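Local coordinates for protein trichomaglin (Trichosanthes lepiniana, PDB 1SGL) that probably cleaves RNA as a plant S-like ribonuclease of the T2 family, at residues S180-K185 with R190-V195; V156-E159 with R165-L168; D6-A11 with S110-G115; P47-S50 with R54-C57. All coordinates share one frame; numbering follows the deposited sequence.

Contact 1: S180-K185 with R190-V195; sequences SLCFDK and RDCVQV. With SO4 (sulfate ion), chain D.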
loop_
_atom_site.group_PDB
_atom_site.type_symbol
_atom_site.label_atom_id
_atom_site.label_comp_id
_atom_site.label_asym_id
_atom_site.label_seq_id
_atom_site.Cartn_x
_atom_site.Cartn_y
_atom_site.Cartn_z
ATOM N N SER A 180 -2.129 -0.614 -6.786
ATOM C CA SER A 180 -1.221 0.517 -6.775
ATOM C C SER A 180 -1.745 1.703 -7.566
ATOM O O SER A 180 -2.388 1.533 -8.602
ATOM C CB SER A 180 0.134 0.101 -7.348
ATOM O OG SER A 180 0.658 -1.021 -6.654
ATOM N N LEU A 181 -1.473 2.903 -7.065
ATOM C CA LEU A 181 -1.867 4.125 -7.752
ATOM C C LEU A 181 -0.578 4.839 -8.146
ATOM O O LEU A 181 0.421 4.796 -7.420
ATOM C CB LEU A 181 -2.710 5.039 -6.848
ATOM C CG LEU A 181 -4.073 4.534 -6.359
ATOM C CD1 LEU A 181 -4.693 5.570 -5.435
ATOM C CD2 LEU A 181 -4.985 4.261 -7.535
ATOM N N CYS A 182 -0.595 5.488 -9.298
ATOM C CA CYS A 182 0.582 6.199 -9.769
ATOM C C CYS A 182 0.340 7.710 -9.707
ATOM O O CYS A 182 -0.789 8.172 -9.884
ATOM C CB CYS A 182 0.928 5.701 -11.182
ATOM S SG CYS A 182 1.352 3.920 -11.115
ATOM N N PHE A 183 1.392 8.468 -9.409
ATOM C CA PHE A 183 1.298 9.929 -9.298
ATOM C C PHE A 183 2.528 10.608 -9.908
ATOM O O PHE A 183 3.614 10.020 -9.924
ATOM C CB PHE A 183 1.225 10.358 -7.819
ATOM C CG PHE A 183 0.060 9.786 -7.060
ATOM C CD1 PHE A 183 0.150 8.536 -6.458
ATOM C CD2 PHE A 183 -1.122 10.510 -6.933
ATOM C CE1 PHE A 183 -0.922 8.011 -5.731
ATOM C CE2 PHE A 183 -2.199 9.999 -6.213
ATOM C CZ PHE A 183 -2.099 8.747 -5.608
ATOM N N ASP A 184 2.378 11.842 -10.393
ATOM C CA ASP A 184 3.542 12.545 -10.929
ATOM C C ASP A 184 4.249 13.289 -9.793
ATOM O O ASP A 184 3.834 13.192 -8.637
ATOM C CB ASP A 184 3.171 13.518 -12.064
ATOM C CG ASP A 184 2.161 14.564 -11.656
ATOM O OD1 ASP A 184 2.120 14.976 -10.482
ATOM O OD2 ASP A 184 1.401 14.994 -12.542
ATOM N N LYS A 185 5.323 14.008 -10.116
ATOM C CA LYS A 185 6.084 14.744 -9.105
ATOM C C LYS A 185 5.222 15.734 -8.337
ATOM O O LYS A 185 5.542 16.078 -7.205
ATOM C CB LYS A 185 7.247 15.507 -9.739
ATOM C CG LYS A 185 8.247 14.653 -10.495
ATOM C CD LYS A 185 9.013 13.736 -9.576
ATOM C CE LYS A 185 10.088 12.975 -10.342
ATOM N NZ LYS A 185 11.166 13.860 -10.869
ATOM N N ARG A 190 -1.955 9.693 -12.131
ATOM C CA ARG A 190 -1.551 9.368 -13.491
ATOM C C ARG A 190 -1.824 7.887 -13.719
ATOM O O ARG A 190 -1.647 7.074 -12.810
ATOM C CB ARG A 190 -0.051 9.642 -13.666
ATOM C CG ARG A 190 0.295 11.110 -13.760
ATOM C CD ARG A 190 -0.180 11.679 -15.092
ATOM N NE ARG A 190 0.100 13.102 -15.228
ATOM C CZ ARG A 190 -0.642 14.064 -14.692
ATOM N NH1 ARG A 190 -1.716 13.753 -13.984
ATOM N NH2 ARG A 190 -0.308 15.338 -14.864
ATOM N N ASP A 191 -2.250 7.523 -14.921
ATOM C CA ASP A 191 -2.509 6.116 -15.198
ATOM C C ASP A 191 -1.234 5.320 -14.946
ATOM O O ASP A 191 -0.137 5.767 -15.289
ATOM C CB ASP A 191 -2.898 5.882 -16.661
ATOM C CG ASP A 191 -4.185 6.566 -17.053
ATOM O OD1 ASP A 191 -5.143 6.590 -16.254
ATOM O OD2 ASP A 191 -4.238 7.068 -18.192
ATOM N N CYS A 192 -1.381 4.143 -14.350
ATOM C CA CYS A 192 -0.240 3.273 -14.122
ATOM C C CYS A 192 -0.090 2.427 -15.390
ATOM O O CYS A 192 -1.046 2.260 -16.155
ATOM C CB CYS A 192 -0.494 2.323 -12.957
ATOM S SG CYS A 192 -0.439 2.958 -11.251
ATOM N N VAL A 193 1.102 1.884 -15.605
ATOM C CA VAL A 193 1.343 1.036 -16.770
ATOM C C VAL A 193 0.478 -0.218 -16.663
ATOM O O VAL A 193 0.362 -0.808 -15.590
ATOM C CB VAL A 193 2.830 0.622 -16.862
ATOM C CG1 VAL A 193 3.009 -0.457 -17.921
ATOM C CG2 VAL A 193 3.687 1.837 -17.202
ATOM N N GLN A 194 -0.128 -0.615 -17.778
ATOM C CA GLN A 194 -0.986 -1.799 -17.823
ATOM C C GLN A 194 -0.204 -3.061 -17.467
ATOM O O GLN A 194 0.961 -3.199 -17.834
ATOM C CB GLN A 194 -1.580 -1.968 -19.223
ATOM C CG GLN A 194 -2.725 -2.966 -19.279
ATOM C CD GLN A 194 -4.042 -2.357 -18.823
ATOM O OE1 GLN A 194 -4.994 -3.069 -18.490
ATOM N NE2 GLN A 194 -4.106 -1.030 -18.821
ATOM N N VAL A 195 -0.849 -3.980 -16.754
ATOM C CA VAL A 195 -0.208 -5.233 -16.367
ATOM C C VAL A 195 -1.198 -6.400 -16.425
ATOM O O VAL A 195 -2.400 -6.220 -16.238
ATOM C CB VAL A 195 0.359 -5.160 -14.932
ATOM C CG1 VAL A 195 -0.787 -5.076 -13.921
ATOM C CG2 VAL A 195 1.218 -6.376 -14.651
HETATM S S SO4 D . 3.850 -3.053 -8.380
HETATM O O1 SO4 D . 4.609 -4.211 -7.868
HETATM O O2 SO4 D . 3.476 -2.166 -7.258
HETATM O O3 SO4 D . 2.631 -3.549 -9.052
HETATM O O4 SO4 D . 4.683 -2.301 -9.341
HETATM O O HOH W 1 -3.047 5.546 -10.948
#
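A single water molecule is held between C182 and R190, accepting the amide hydrogen of C182 N at 3.0 Å and donating to R190 O at 2.8 Å. Close by, R190 N donates directly to C182 O over 3.0 Å. The C182-C192 disulfide then fastens the loop that follows strand 189-190 to strand 176-184 of the central antiparallel sheet of the T2 ribonuclease fold, its SG-SG dihedral standing at 104°. Further along, D184 OD2 lies 2.9 Å from R190 NH2 but over a face of the guanidinium, whose plane is 81° from that of the carboxylate, making a salt bridge of charges alone. With CG of D184 between its backbone N and carbonyl carbon (chi1 58°), the carboxylate can set OD2 over R190 while OD1 binds K188 N in the intervening turn. Replacing D184 by an alanine would probably leave the R190 guanidinium without the negative charge over its face and deprive K188 N of its acceptor. The connection therefore rests on a covalent link, one backbone bond and a bridging water, with the ion pair adding an attraction that is less dependent on direction.

Contact 2: V156-E159 with R165-L168; sequences VAVE and RPKL. With SO4 (sulfate ion), chain D.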
loop_
_atom_site.group_PDB
_atom_site.type_symbol
_atom_site.label_atom_id
_atom_site.label_comp_id
_atom_site.label_asym_id
_atom_site.label_seq_id
_atom_site.Cartn_x
_atom_site.Cartn_y
_atom_site.Cartn_z
ATOM N N VAL A 156 -13.057 0.200 -12.926
ATOM C CA VAL A 156 -13.899 1.347 -13.238
ATOM C C VAL A 156 -14.214 2.184 -12.003
ATOM O O VAL A 156 -14.290 3.414 -12.073
ATOM C CB VAL A 156 -15.221 0.897 -13.910
ATOM C CG1 VAL A 156 -16.181 2.083 -14.033
ATOM C CG2 VAL A 156 -14.924 0.341 -15.294
ATOM N N ALA A 157 -14.397 1.515 -10.873
ATOM C CA ALA A 157 -14.698 2.212 -9.639
ATOM C C ALA A 157 -13.524 3.115 -9.235
ATOM O O ALA A 157 -13.711 4.291 -8.910
ATOM C CB ALA A 157 -15.001 1.204 -8.538
ATOM N N VAL A 158 -12.311 2.564 -9.266
ATOM C CA VAL A 158 -11.127 3.336 -8.899
ATOM C C VAL A 158 -10.851 4.467 -9.879
ATOM O O VAL A 158 -10.619 5.597 -9.467
ATOM C CB VAL A 158 -9.873 2.442 -8.798
ATOM C CG1 VAL A 158 -8.630 3.309 -8.598
ATOM C CG2 VAL A 158 -10.036 1.472 -7.647
ATOM N N GLU A 159 -10.882 4.173 -11.175
ATOM C CA GLU A 159 -10.637 5.210 -12.168
ATOM C C GLU A 159 -11.655 6.336 -12.068
ATOM O O GLU A 159 -11.293 7.508 -12.159
ATOM C CB GLU A 159 -10.688 4.647 -13.586
ATOM C CG GLU A 159 -9.585 3.679 -13.928
ATOM C CD GLU A 159 -9.789 3.074 -15.296
ATOM O OE1 GLU A 159 -10.960 2.834 -15.653
ATOM O OE2 GLU A 159 -8.795 2.820 -16.010
ATOM N N ARG A 165 -6.027 5.282 -13.949
ATOM C CA ARG A 165 -6.006 3.829 -13.933
ATOM C C ARG A 165 -5.024 3.211 -12.926
ATOM O O ARG A 165 -3.836 3.513 -12.943
ATOM C CB ARG A 165 -5.669 3.312 -15.335
ATOM C CG ARG A 165 -5.517 1.796 -15.417
ATOM C CD ARG A 165 -5.339 1.332 -16.862
ATOM N NE ARG A 165 -4.070 1.795 -17.406
ATOM C CZ ARG A 165 -3.943 2.474 -18.541
ATOM N NH1 ARG A 165 -5.016 2.771 -19.264
ATOM N NH2 ARG A 165 -2.743 2.871 -18.940
ATOM N N PRO A 166 -5.511 2.321 -12.047
ATOM C CA PRO A 166 -4.626 1.686 -11.061
ATOM C C PRO A 166 -4.020 0.410 -11.646
ATOM O O PRO A 166 -4.379 -0.015 -12.734
ATOM C CB PRO A 166 -5.574 1.347 -9.928
ATOM C CG PRO A 166 -6.781 0.871 -10.692
ATOM C CD PRO A 166 -6.912 1.918 -11.817
ATOM N N LYS A 167 -3.125 -0.202 -10.888
ATOM C CA LYS A 167 -2.477 -1.442 -11.271
ATOM C C LYS A 167 -2.906 -2.499 -10.239
ATOM O O LYS A 167 -2.675 -2.336 -9.046
ATOM C CB LYS A 167 -0.957 -1.240 -11.257
ATOM C CG LYS A 167 -0.145 -2.484 -11.551
ATOM C CD LYS A 167 1.268 -2.134 -12.019
ATOM C CE LYS A 167 1.997 -1.231 -11.034
ATOM N NZ LYS A 167 3.413 -0.974 -11.439
ATOM N N LEU A 168 -3.560 -3.564 -10.693
ATOM C CA LEU A 168 -4.009 -4.624 -9.793
ATOM C C LEU A 168 -3.130 -5.855 -9.927
ATOM O O LEU A 168 -2.684 -6.196 -11.026
ATOM C CB LEU A 168 -5.451 -5.025 -10.093
ATOM C CG LEU A 168 -6.617 -4.300 -9.416
ATOM C CD1 LEU A 168 -6.657 -4.671 -7.940
ATOM C CD2 LEU A 168 -6.490 -2.801 -9.612
HETATM S S SO4 D . 3.850 -3.053 -8.380
HETATM O O1 SO4 D . 4.609 -4.211 -7.868
HETATM O O2 SO4 D . 3.476 -2.166 -7.258
HETATM O O3 SO4 D . 2.631 -3.549 -9.052
HETATM O O4 SO4 D . 4.683 -2.301 -9.341
#
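Apolar packing joins V158 of helix 151-162 to the ring of P166. V158 CG1 lies 3.7 Å from P166 CG, and this methyl meets the proline because it stands anti to its own backbone N (chi1 172°). The E159 chain crosses the same ring at about a right angle, with E159 CG 3.8 Å from P166 CD. The loop from helix 151-162 leads here into strand 167-170 of the central antiparallel sheet, and P166 fills the corner: it also packs on L179 and L181 of the neighbouring strand 176-184. Polar groups meet less directly. E159 and R165 run side by side in the same direction, and E159 OE2 rests 3.2 Å from R165 CB, against the aliphatic part of the chain; the nearest charged atoms, E159 OE2 and R165 NH1, remain 5.0 Å apart, so any attraction is probably long-range. The R165 guanidinium reaches C192 O through a weak bond from NE. With an alanine at E159, the P166 ring would probably lose the methylene beside its CD, and R165 the carboxylate alongside its chain. From the strand the K167 side chain reaches a sulfate, NZ donating to O4 at 2.8 Å, with S180 and R46 also at this ion.

Contact 3: D6-A11 with S110-G115; sequences DYFILA and SPVIKG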
loop_
_atom_site.group_PDB
_atom_site.type_symbol
_atom_site.label_atom_id
_atom_site.label_comp_id
_atom_site.label_asym_id
_atom_site.label_seq_id
_atom_site.Cartn_x
_atom_site.Cartn_y
_atom_site.Cartn_z
ATOM N N ASP A 6 9.943 9.721 -13.031
ATOM C CA ASP A 6 8.879 10.666 -13.338
ATOM C C ASP A 6 7.714 10.506 -12.384
ATOM O O ASP A 6 7.042 11.477 -12.045
ATOM C CB ASP A 6 8.319 10.460 -14.757
ATOM C CG ASP A 6 9.305 10.825 -15.858
ATOM O OD1 ASP A 6 10.002 11.858 -15.753
ATOM O OD2 ASP A 6 9.359 10.077 -16.852
ATOM N N TYR A 7 7.475 9.275 -11.948
ATOM C CA TYR A 7 6.328 9.016 -11.098
ATOM C C TYR A 7 6.563 8.302 -9.777
ATOM O O TYR A 7 7.596 7.679 -9.559
ATOM C CB TYR A 7 5.297 8.217 -11.898
ATOM C CG TYR A 7 5.061 8.744 -13.300
ATOM C CD1 TYR A 7 5.717 8.182 -14.402
ATOM C CD2 TYR A 7 4.184 9.804 -13.524
ATOM C CE1 TYR A 7 5.499 8.668 -15.693
ATOM C CE2 TYR A 7 3.962 10.294 -14.804
ATOM C CZ TYR A 7 4.623 9.723 -15.882
ATOM O OH TYR A 7 4.412 10.226 -17.139
ATOM N N PHE A 8 5.566 8.415 -8.905
ATOM C CA PHE A 8 5.560 7.762 -7.608
ATOM C C PHE A 8 4.502 6.660 -7.667
ATOM O O PHE A 8 3.499 6.771 -8.381
ATOM C CB PHE A 8 5.165 8.739 -6.498
ATOM C CG PHE A 8 6.263 9.663 -6.067
ATOM C CD1 PHE A 8 6.203 11.020 -6.364
ATOM C CD2 PHE A 8 7.350 9.179 -5.343
ATOM C CE1 PHE A 8 7.217 11.892 -5.939
ATOM C CE2 PHE A 8 8.364 10.032 -4.915
ATOM C CZ PHE A 8 8.298 11.390 -5.213
ATOM N N ILE A 9 4.737 5.589 -6.925
ATOM C CA ILE A 9 3.783 4.509 -6.851
ATOM C C ILE A 9 3.378 4.348 -5.392
ATOM O O ILE A 9 4.240 4.270 -4.504
ATOM C CB ILE A 9 4.375 3.167 -7.319
ATOM C CG1 ILE A 9 4.853 3.275 -8.768
ATOM C CG2 ILE A 9 3.314 2.063 -7.194
ATOM C CD1 ILE A 9 5.508 2.017 -9.280
ATOM N N LEU A 10 2.071 4.327 -5.150
ATOM C CA LEU A 10 1.522 4.120 -3.814
ATOM C C LEU A 10 0.969 2.704 -3.838
ATOM O O LEU A 10 -0.028 2.433 -4.503
ATOM C CB LEU A 10 0.390 5.106 -3.510
ATOM C CG LEU A 10 -0.378 4.871 -2.196
ATOM C CD1 LEU A 10 0.561 4.956 -1.002
ATOM C CD2 LEU A 10 -1.493 5.906 -2.066
ATOM N N ALA A 11 1.630 1.805 -3.123
ATOM C CA ALA A 11 1.226 0.410 -3.069
ATOM C C ALA A 11 0.306 0.128 -1.888
ATOM O O ALA A 11 0.630 0.451 -0.742
ATOM C CB ALA A 11 2.461 -0.474 -2.988
ATOM N N SER A 110 14.065 12.094 -2.325
ATOM C CA SER A 110 14.557 13.455 -2.154
ATOM C C SER A 110 14.968 13.956 -3.533
ATOM O O SER A 110 15.441 13.176 -4.362
ATOM C CB SER A 110 15.767 13.469 -1.219
ATOM O OG SER A 110 16.288 14.781 -1.099
ATOM N N PRO A 111 14.817 15.265 -3.798
ATOM C CA PRO A 111 14.303 16.335 -2.937
ATOM C C PRO A 111 12.797 16.601 -3.040
ATOM O O PRO A 111 12.303 17.579 -2.483
ATOM C CB PRO A 111 15.105 17.534 -3.398
ATOM C CG PRO A 111 15.093 17.321 -4.885
ATOM C CD PRO A 111 15.426 15.839 -5.012
ATOM N N VAL A 112 12.067 15.758 -3.762
ATOM C CA VAL A 112 10.625 15.961 -3.884
ATOM C C VAL A 112 10.025 15.764 -2.496
ATOM O O VAL A 112 9.114 16.480 -2.091
ATOM C CB VAL A 112 9.986 14.954 -4.868
ATOM C CG1 VAL A 112 8.535 15.322 -5.101
ATOM C CG2 VAL A 112 10.757 14.944 -6.182
ATOM N N ILE A 113 10.546 14.775 -1.781
ATOM C CA ILE A 113 10.120 14.479 -0.419
ATOM C C ILE A 113 11.381 14.590 0.427
ATOM O O ILE A 113 12.356 13.885 0.182
ATOM C CB ILE A 113 9.556 13.044 -0.284
ATOM C CG1 ILE A 113 8.256 12.917 -1.085
ATOM C CG2 ILE A 113 9.325 12.712 1.190
ATOM C CD1 ILE A 113 7.613 11.552 -1.005
ATOM N N LYS A 114 11.371 15.481 1.409
ATOM C CA LYS A 114 12.545 15.665 2.256
ATOM C C LYS A 114 12.315 15.281 3.709
ATOM O O LYS A 114 11.640 15.992 4.445
ATOM C CB LYS A 114 13.014 17.122 2.201
ATOM C CG LYS A 114 13.436 17.600 0.818
ATOM C CD LYS A 114 13.924 19.042 0.867
ATOM C CE LYS A 114 14.290 19.557 -0.517
ATOM N NZ LYS A 114 14.861 20.936 -0.455
ATOM N N GLY A 115 12.877 14.152 4.116
ATOM C CA GLY A 115 12.740 13.728 5.495
ATOM C C GLY A 115 11.549 12.864 5.855
ATOM O O GLY A 115 10.533 12.835 5.153
#
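The segment D6-A11, on strand 7-14, and the irregular loop S110-G115 keep their backbones well separated, the CA atoms of F8 and V112 being 10.3 Å apart, so only side chains span the distance. F8 does most of this work: its side chain and that of V112 approach from opposite directions. V112 CG1 comes to 3.8 Å from F8 CE1 and V112 CB to 4.0 Å from F8 CZ, both at the rim of the ring and near its plane. The ring is directed to the loop by a chi1 of -78°, which sets CG beside the backbone N and anti to the carbonyl carbon. I113 adds a looser contact, its CD1 lying 4.3 Å from F8 CE2 on an oblique line. In the fold, strand 7-14 runs antiparallel between strands 40-47 and 176-184 of the central sheet, and the loop links helix 97-106 to helix 116-129, so that F8 joins the sheet to the loop between these two helices. I113 extends the apolar patch to L45 of strand 40-47 and to Y119 of helix 116-129, whose N-cap position is taken by G115. Around F8 other aromatics gather: F5 meets its ring edge-to-face, and the ring of F187 lies at about 10° to it. The peptide bond before P111 is cis, one residue ahead of V112, while the V112 side chain also touches K185.

Contact 4: P47-S50 with R54-C57; sequences PEYS and RPSC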
loop_
_atom_site.group_PDB
_atom_site.type_symbol
_atom_site.label_atom_id
_atom_site.label_comp_id
_atom_site.label_asym_id
_atom_site.label_seq_id
_atom_site.Cartn_x
_atom_site.Cartn_y
_atom_site.Cartn_z
ATOM N N PRO A 47 9.517 5.771 -5.472
ATOM C CA PRO A 47 9.770 6.348 -6.798
ATOM C C PRO A 47 9.700 5.205 -7.803
ATOM O O PRO A 47 10.163 4.104 -7.511
ATOM C CB PRO A 47 11.195 6.894 -6.683
ATOM C CG PRO A 47 11.375 7.122 -5.187
ATOM C CD PRO A 47 10.698 5.912 -4.601
ATOM N N GLU A 48 9.118 5.449 -8.971
ATOM C CA GLU A 48 9.032 4.406 -9.987
ATOM C C GLU A 48 10.264 4.446 -10.894
ATOM O O GLU A 48 10.432 5.370 -11.687
ATOM C CB GLU A 48 7.758 4.582 -10.817
ATOM C CG GLU A 48 7.640 3.620 -11.993
ATOM C CD GLU A 48 6.269 3.662 -12.654
ATOM O OE1 GLU A 48 5.756 4.769 -12.908
ATOM O OE2 GLU A 48 5.707 2.582 -12.927
ATOM N N TYR A 49 11.137 3.454 -10.749
ATOM C CA TYR A 49 12.347 3.367 -11.562
ATOM C C TYR A 49 12.134 2.283 -12.613
ATOM O O TYR A 49 11.650 1.192 -12.298
ATOM C CB TYR A 49 13.561 3.026 -10.691
ATOM C CG TYR A 49 13.928 4.099 -9.685
ATOM C CD1 TYR A 49 13.679 3.926 -8.319
ATOM C CD2 TYR A 49 14.537 5.287 -10.097
ATOM C CE1 TYR A 49 14.033 4.911 -7.390
ATOM C CE2 TYR A 49 14.891 6.273 -9.185
ATOM C CZ TYR A 49 14.639 6.080 -7.832
ATOM O OH TYR A 49 15.004 7.057 -6.931
ATOM N N SER A 50 12.491 2.573 -13.860
ATOM C CA SER A 50 12.290 1.607 -14.940
ATOM C C SER A 50 13.452 1.554 -15.929
ATOM O O SER A 50 13.236 1.406 -17.135
ATOM C CB SER A 50 11.007 1.955 -15.702
ATOM O OG SER A 50 9.964 2.328 -14.815
ATOM N N ARG A 54 17.559 0.182 -10.146
ATOM C CA ARG A 54 16.442 0.569 -9.304
ATOM C C ARG A 54 16.937 0.744 -7.879
ATOM O O ARG A 54 16.880 -0.177 -7.069
ATOM C CB ARG A 54 15.347 -0.496 -9.400
ATOM C CG ARG A 54 14.735 -0.548 -10.795
ATOM C CD ARG A 54 13.804 -1.728 -11.011
ATOM N NE ARG A 54 13.122 -1.641 -12.304
ATOM C CZ ARG A 54 13.738 -1.558 -13.485
ATOM N NH1 ARG A 54 15.065 -1.550 -13.555
ATOM N NH2 ARG A 54 13.027 -1.485 -14.605
ATOM N N PRO A 55 17.446 1.946 -7.569
ATOM C CA PRO A 55 17.989 2.364 -6.275
ATOM C C PRO A 55 17.105 2.079 -5.058
ATOM O O PRO A 55 15.875 2.031 -5.148
ATOM C CB PRO A 55 18.219 3.862 -6.467
ATOM C CG PRO A 55 18.523 3.971 -7.908
ATOM C CD PRO A 55 17.495 3.064 -8.528
ATOM N N SER A 56 17.767 1.901 -3.922
ATOM C CA SER A 56 17.128 1.637 -2.642
ATOM C C SER A 56 18.150 2.075 -1.608
ATOM O O SER A 56 19.350 1.933 -1.836
ATOM C CB SER A 56 16.845 0.146 -2.481
ATOM O OG SER A 56 18.054 -0.585 -2.364
ATOM N N CYS A 57 17.692 2.609 -0.482
ATOM C CA CYS A 57 18.608 3.062 0.562
ATOM C C CYS A 57 19.509 4.121 -0.056
ATOM O O CYS A 57 20.642 3.834 -0.436
ATOM C CB CYS A 57 19.452 1.887 1.061
ATOM S SG CYS A 57 18.473 0.460 1.629
#
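The rings of Y49 and P55 meet with the proline over the aromatic face: P55 CD lies 3.8 Å from the centroid of the Y49 ring and only 8° off the ring normal, a well-centred CH-pi contact. Because a proline CD carries hydrogens slightly polarised by the adjacent nitrogen, it is well suited to point at a pi cloud. CG of Y49 is anti to the carbonyl carbon (chi1 -65°), which turns the ring toward the 54-57 segment. R54 runs alongside the other end of the same residue, its CG 3.8 Å from Y49 CB. The arginine chain is extended from CG to NE and lays one guanidinium face over the backbone at the Y49-S50 junction, with R54 NH2 3.2 Å from S50 CA and the carbonyl carbon Y49 C 3.9 Å from the guanidinium plane. R54 NE also comes within 3.2 Å of Y49 O, but at an angle too poor for a hydrogen bond. This surface loop follows strand 40-47 and leads to C57, which is disulfide-bonded to C90; Y49 further packs on C108. The loop is thus closed by dispersion, CH-pi attraction and the flat lie of an arginine on the main chain, with no directed polar bond between its two arms.

Contacts 1, 2 and 3 share the central antiparallel sheet. Contacts 1 and 2, with centres 10 Å apart, are joined by S180 N to K167 O at 2.9 Å and by D191 OD1 to R165 N at 2.8 Å. On its other side strand 176-184 bonds to strand 7-14, with F183 O 2.7 Å from F8 N, bringing in contact 3. Contact 4 follows on through Y7 O and E48 N, 2.8 Å apart, while its centre lies 23 Å from that of contact 2. S180 of contact 1, K167 of contact 2 and R46 of strand 40-47 converge on the sulfate, probably picked up from the crystallisation liquor. That strand carries the family's His-Gly-Leu motif, consistent with a nearby active site.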